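Local coordinates for endoglucanase (Acetivibrio cellulolyticus, PDB 5NRM) that supplies a type I cohesin domain of a cellulosomal scaffoldin, which binds the dockerins of cellulolytic enzymes and so builds the multienzyme complex, at the interface of chains A and B. Numbering follows the deposited sequence. Chains: chain A, Endoglucanase; chain B, DocCel5: Type I dockerin repeat domain from A. cellulolyticus family 5 endoglucanase WP_010249057 S51I, L52N mutant.

Contact 1 and contact 2 are neighbouring patches of one cohesin-dockerin interface, the centres of their C-alpha atoms about 10 Å apart. They share helix 13-23 of the dockerin: B:Ser13, B:Ile14 and B:Ala17 serve contact 1, and B:Phe16 of the same helix turns to contact 2. There helix 49-59 joins in with B:Phe52 and B:Arg56. On the cohesin, strands 34-41 and 118-122 provide most of contact 1, whereas strands 64-70 and 73-79 and A:Tyr81 receive contact 2. One helix thus spans both patches, its start held by polar bonds, while the second helix widens the docking surface with aromatic and guanidinium contacts.

Contact 1: the interface of chains A and B. Residues chain A 34-36, 120-122, 126-127; chain B 13-14, 17.
The methyl CB of B:Ala17 points between two tips of the cohesin, A:Leu126 CD2 and A:Thr34 CG2, at the apolar centre of this type I cohesin-dockerin contact. B:Ala17 CB is 3.6 Å from A:Leu126 CD2 and equally 3.6 Å from A:Thr34 CG2, so the methyl sits in the notch between the two tips. One turn earlier on helix 13-23, B:Ile14 reaches over strand 118-122 with its longer branch. Its CG1 is anti to the carbonyl carbon (chi1 -68°) and the chain continues extended, which carries CD1 to 3.8 Å from the methyl CG2 of A:Thr120. These two side chains meet at about a right angle. The same B:Ile14 CD1 also touches the bare backbone of A:Gly122 at CA, 4.0 Å away.

Outside this apolar patch lies the polar group around B:Ser13, the first residue of the helix. Its hydroxyl OG donates to carboxylate oxygen OD1 of A:Asp36 over 2.8 Å, and OD1 accepts with its anti lone pair, the one turned away from OD2. The backbone N of B:Ser13 grips that same A:Asp36 OD1, also at 2.8 Å, but from above the carboxylate plane, 63° out of it. One oxygen thus holds two donors at the helix start, where the helix dipole may favour a negative charge. B:Ser13 OG further shares a hydrogen bond of 2.9 Å with A:Thr34 OG1, its direction not fixed by the geometry.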
loop_
_atom_site.group_PDB
_atom_site.type_symbol
_atom_site.label_atom_id
_atom_site.label_comp_id
_atom_site.label_asym_id
_atom_site.label_seq_id
_atom_site.Cartn_x
_atom_site.Cartn_y
_atom_site.Cartn_z
ATOM N N THR A 34 -8.545 -3.745 -0.798
ATOM C CA THR A 34 -7.302 -3.723 0.005
ATOM C C THR A 34 -6.103 -3.555 -0.901
ATOM O O THR A 34 -6.114 -4.064 -2.056
ATOM C CB THR A 34 -7.092 -5.067 0.839
ATOM O OG1 THR A 34 -6.310 -6.027 0.104
ATOM C CG2 THR A 34 -8.330 -5.788 1.140
ATOM N N ALA A 35 -5.048 -2.942 -0.406
ATOM C CA ALA A 35 -3.774 -2.883 -1.143
ATOM C C ALA A 35 -2.643 -2.744 -0.201
ATOM O O ALA A 35 -2.770 -1.989 0.791
ATOM C CB ALA A 35 -3.765 -1.745 -2.140
ATOM N N ASP A 36 -1.488 -3.367 -0.515
ATOM C CA ASP A 36 -0.249 -3.060 0.147
ATOM C C ASP A 36 0.886 -3.282 -0.780
ATOM O O ASP A 36 0.960 -4.302 -1.437
ATOM C CB ASP A 36 -0.046 -3.828 1.496
ATOM C CG ASP A 36 0.204 -5.315 1.304
ATOM O OD1 ASP A 36 -0.793 -5.971 1.053
ATOM O OD2 ASP A 36 1.364 -5.762 1.384
ATOM N N THR A 120 0.218 -6.758 -2.930
ATOM C CA THR A 120 -1.040 -7.423 -2.749
ATOM C C THR A 120 -2.244 -6.499 -2.919
ATOM O O THR A 120 -2.248 -5.393 -2.403
ATOM C CB THR A 120 -1.123 -8.111 -1.386
ATOM O OG1 THR A 120 -0.056 -9.073 -1.292
ATOM C CG2 THR A 120 -2.503 -8.805 -1.150
ATOM N N PHE A 121 -3.195 -6.962 -3.733
ATOM C CA PHE A 121 -4.511 -6.322 -3.901
ATOM C C PHE A 121 -5.588 -7.312 -3.682
ATOM O O PHE A 121 -5.481 -8.494 -4.123
ATOM C CB PHE A 121 -4.633 -5.770 -5.321
ATOM C CG PHE A 121 -3.660 -4.690 -5.600
ATOM C CD1 PHE A 121 -3.951 -3.360 -5.335
ATOM C CD2 PHE A 121 -2.428 -5.012 -6.140
ATOM C CE1 PHE A 121 -3.011 -2.382 -5.579
ATOM C CE2 PHE A 121 -1.483 -4.025 -6.397
ATOM C CZ PHE A 121 -1.783 -2.716 -6.119
ATOM N N GLY A 122 -6.563 -6.908 -2.894
ATOM C CA GLY A 122 -7.741 -7.721 -2.721
ATOM C C GLY A 122 -8.951 -7.066 -3.254
ATOM O O GLY A 122 -9.121 -5.847 -3.036
ATOM N N LEU A 126 -12.341 -10.044 -1.099
ATOM C CA LEU A 126 -11.048 -10.316 -0.511
ATOM C C LEU A 126 -10.297 -11.400 -1.234
ATOM O O LEU A 126 -9.470 -12.144 -0.640
ATOM C CB LEU A 126 -11.162 -10.588 0.975
ATOM C CG LEU A 126 -11.784 -9.440 1.765
ATOM C CD1 LEU A 126 -11.786 -9.785 3.266
ATOM C CD2 LEU A 126 -11.101 -8.109 1.487
ATOM N N THR A 127 -10.590 -11.540 -2.503
ATOM C CA THR A 127 -9.811 -12.421 -3.362
ATOM C C THR A 127 -8.625 -11.662 -3.924
ATOM O O THR A 127 -8.748 -10.511 -4.346
ATOM C CB THR A 127 -10.646 -12.918 -4.535
ATOM O OG1 THR A 127 -11.716 -13.657 -3.950
ATOM C CG2 THR A 127 -9.877 -13.911 -5.446
ATOM N N SER B 13 -2.267 -6.958 3.247
ATOM C CA SER B 13 -3.480 -6.189 3.431
ATOM C C SER B 13 -4.766 -7.038 3.391
ATOM O O SER B 13 -5.819 -6.602 3.872
ATOM C CB SER B 13 -3.570 -5.072 2.363
ATOM O OG SER B 13 -3.570 -5.616 1.036
ATOM N N ILE B 14 -4.660 -8.249 2.866
ATOM C CA ILE B 14 -5.808 -9.190 2.984
ATOM C C ILE B 14 -5.947 -9.724 4.437
ATOM O O ILE B 14 -7.060 -9.808 4.938
ATOM C CB ILE B 14 -5.748 -10.301 1.923
ATOM C CG1 ILE B 14 -5.981 -9.640 0.513
ATOM C CG2 ILE B 14 -6.712 -11.400 2.274
ATOM C CD1 ILE B 14 -5.817 -10.573 -0.689
ATOM N N ALA B 17 -7.577 -6.793 6.180
ATOM C CA ALA B 17 -8.992 -6.839 5.887
ATOM C C ALA B 17 -9.799 -7.885 6.671
ATOM O O ALA B 17 -10.922 -7.627 7.178
ATOM C CB ALA B 17 -9.209 -7.009 4.406
#

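Contact 2: the interface of chains A and B. Residues chain A 62-65, 77, 79, 81; chain B 16, 52, 56.
The two dockerin helices 13-23 and 49-59 press a pair of phenylalanines and an arginine against strand 73-79 of the cohesin and the following A:Tyr81. B:Phe52 turns the CE2-CZ rim of its ring toward one face of A:Tyr81. The planes stand 78° apart, edge-to-face, and the nearest carbons, B:Phe52 CE2 and A:Tyr81 CE2, are separated by 3.5 Å. The opposite face of the tyrosine lies against the carbonyl oxygen of A:Val62. In the plane of the B:Phe52 ring, A:Leu79 CD2 meets the edge at CE1, 3.8 Å away.

B:Phe16 partly overlaps a face of B:Phe52 within the dockerin, and its CD2-CE2 side slots between two leucine methyls. Methyl CD2 of A:Leu79, over the face that B:Phe52 CE1 also covers, is 3.7 Å from B:Phe16 CD2, and CD2 of A:Leu77, over the other face, lies 3.7 Å from B:Phe16 CE2.

B:Arg56 leaves its helix with CG anti to the backbone N (chi1 176°) and stays extended to NE, its CG 3.7 Å from A:Leu77 CD2 where the side chains cross at a slant. Guanidinium NH2 meets the carbonyl O of A:Phe64 in the guanidinium plane, a weak hydrogen bond of 3.2 Å. A:Tyr81 OH lies 3.2 Å from B:Arg56 NH1 but above the guanidinium plane, at best a bent hydrogen bond. Behind the tyrosine, its backbone N is bonded to A:Asn63 OD1 over 3.1 Å, the donor sitting 58° out of the amide carbonyl plane.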
loop_
_atom_site.group_PDB
_atom_site.type_symbol
_atom_site.label_atom_id
_atom_site.label_comp_id
_atom_site.label_asym_id
_atom_site.label_seq_id
_atom_site.Cartn_x
_atom_site.Cartn_y
_atom_site.Cartn_z
ATOM N N VAL A 62 -9.350 8.040 6.333
ATOM C CA VAL A 62 -9.483 6.784 7.062
ATOM C C VAL A 62 -8.750 5.610 6.426
ATOM O O VAL A 62 -8.118 4.826 7.121
ATOM C CB VAL A 62 -10.954 6.476 7.216
ATOM C CG1 VAL A 62 -11.207 5.108 7.856
ATOM C CG2 VAL A 62 -11.667 7.580 7.965
ATOM N N ASN A 63 -8.867 5.492 5.112
ATOM C CA ASN A 63 -8.565 4.222 4.439
ATOM C C ASN A 63 -7.173 4.092 3.952
ATOM O O ASN A 63 -6.750 2.987 3.615
ATOM C CB ASN A 63 -9.465 4.099 3.214
ATOM C CG ASN A 63 -10.938 3.848 3.560
ATOM O OD1 ASN A 63 -11.294 3.541 4.711
ATOM N ND2 ASN A 63 -11.757 3.877 2.548
ATOM N N PHE A 64 -6.430 5.181 3.851
ATOM C CA PHE A 64 -5.170 5.184 3.121
ATOM C C PHE A 64 -4.013 5.663 3.923
ATOM O O PHE A 64 -4.106 6.736 4.592
ATOM C CB PHE A 64 -5.366 6.101 1.900
ATOM C CG PHE A 64 -4.175 6.180 0.961
ATOM C CD1 PHE A 64 -4.080 5.373 -0.189
ATOM C CD2 PHE A 64 -3.187 7.172 1.165
ATOM C CE1 PHE A 64 -3.012 5.502 -1.047
ATOM C CE2 PHE A 64 -2.103 7.261 0.285
ATOM C CZ PHE A 64 -2.034 6.433 -0.787
ATOM N N GLY A 65 -2.886 5.029 3.779
ATOM C CA GLY A 65 -1.671 5.527 4.372
ATOM C C GLY A 65 -0.442 5.274 3.514
ATOM O O GLY A 65 -0.340 4.255 2.820
ATOM N N LEU A 77 -0.491 1.538 1.959
ATOM C CA LEU A 77 -1.531 0.684 2.474
ATOM C C LEU A 77 -2.893 1.316 2.165
ATOM O O LEU A 77 -3.098 2.524 2.439
ATOM C CB LEU A 77 -1.388 0.567 4.010
ATOM C CG LEU A 77 -2.463 -0.283 4.710
ATOM C CD1 LEU A 77 -2.363 -1.721 4.333
ATOM C CD2 LEU A 77 -2.202 -0.196 6.203
ATOM N N LEU A 79 -7.266 0.204 2.773
ATOM C CA LEU A 79 -8.356 -0.703 3.052
ATOM C C LEU A 79 -9.653 0.055 3.075
ATOM O O LEU A 79 -9.714 1.153 3.668
ATOM C CB LEU A 79 -8.092 -1.301 4.470
ATOM C CG LEU A 79 -9.185 -2.273 4.986
ATOM C CD1 LEU A 79 -9.277 -3.558 4.148
ATOM C CD2 LEU A 79 -9.001 -2.593 6.446
ATOM N N TYR A 81 -12.301 0.591 5.064
ATOM C CA TYR A 81 -12.576 0.289 6.484
ATOM C C TYR A 81 -14.051 -0.081 6.656
ATOM O O TYR A 81 -14.345 -0.755 7.650
ATOM C CB TYR A 81 -12.287 1.497 7.375
ATOM C CG TYR A 81 -10.863 1.564 7.884
ATOM C CD1 TYR A 81 -9.771 1.318 7.044
ATOM C CD2 TYR A 81 -10.594 1.833 9.189
ATOM C CE1 TYR A 81 -8.477 1.408 7.507
ATOM C CE2 TYR A 81 -9.288 1.961 9.650
ATOM C CZ TYR A 81 -8.236 1.725 8.817
ATOM O OH TYR A 81 -6.909 1.811 9.196
ATOM N N PHE B 16 -5.059 -7.847 6.961
ATOM C CA PHE B 16 -5.621 -6.649 7.591
ATOM C C PHE B 16 -7.120 -6.519 7.384
ATOM O O PHE B 16 -7.840 -6.192 8.306
ATOM C CB PHE B 16 -4.889 -5.479 6.944
ATOM C CG PHE B 16 -5.071 -4.092 7.548
ATOM C CD1 PHE B 16 -4.878 -3.860 8.869
ATOM C CD2 PHE B 16 -5.320 -3.035 6.726
ATOM C CE1 PHE B 16 -4.953 -2.575 9.368
ATOM C CE2 PHE B 16 -5.425 -1.728 7.232
ATOM C CZ PHE B 16 -5.249 -1.516 8.570
ATOM N N PHE B 52 -5.576 -4.550 15.300
ATOM C CA PHE B 52 -5.732 -3.983 13.938
ATOM C C PHE B 52 -4.840 -2.751 13.765
ATOM O O PHE B 52 -4.106 -2.652 12.773
ATOM C CB PHE B 52 -7.222 -3.628 13.753
ATOM C CG PHE B 52 -7.580 -2.935 12.482
ATOM C CD1 PHE B 52 -7.726 -3.637 11.308
ATOM C CD2 PHE B 52 -7.800 -1.562 12.471
ATOM C CE1 PHE B 52 -8.066 -2.966 10.116
ATOM C CE2 PHE B 52 -8.130 -0.907 11.293
ATOM C CZ PHE B 52 -8.308 -1.609 10.126
ATOM N N ARG B 56 -1.614 -2.351 11.147
ATOM C CA ARG B 56 -1.461 -1.193 10.246
ATOM C C ARG B 56 -0.032 -0.637 10.384
ATOM O O ARG B 56 0.626 -0.388 9.380
ATOM C CB ARG B 56 -2.513 -0.069 10.498
ATOM C CG ARG B 56 -2.314 1.205 9.613
ATOM C CD ARG B 56 -3.522 2.184 9.710
ATOM N NE ARG B 56 -3.365 3.499 8.988
ATOM C CZ ARG B 56 -3.938 3.804 7.790
ATOM N NH1 ARG B 56 -4.751 2.916 7.117
ATOM N NH2 ARG B 56 -3.704 4.953 7.247
#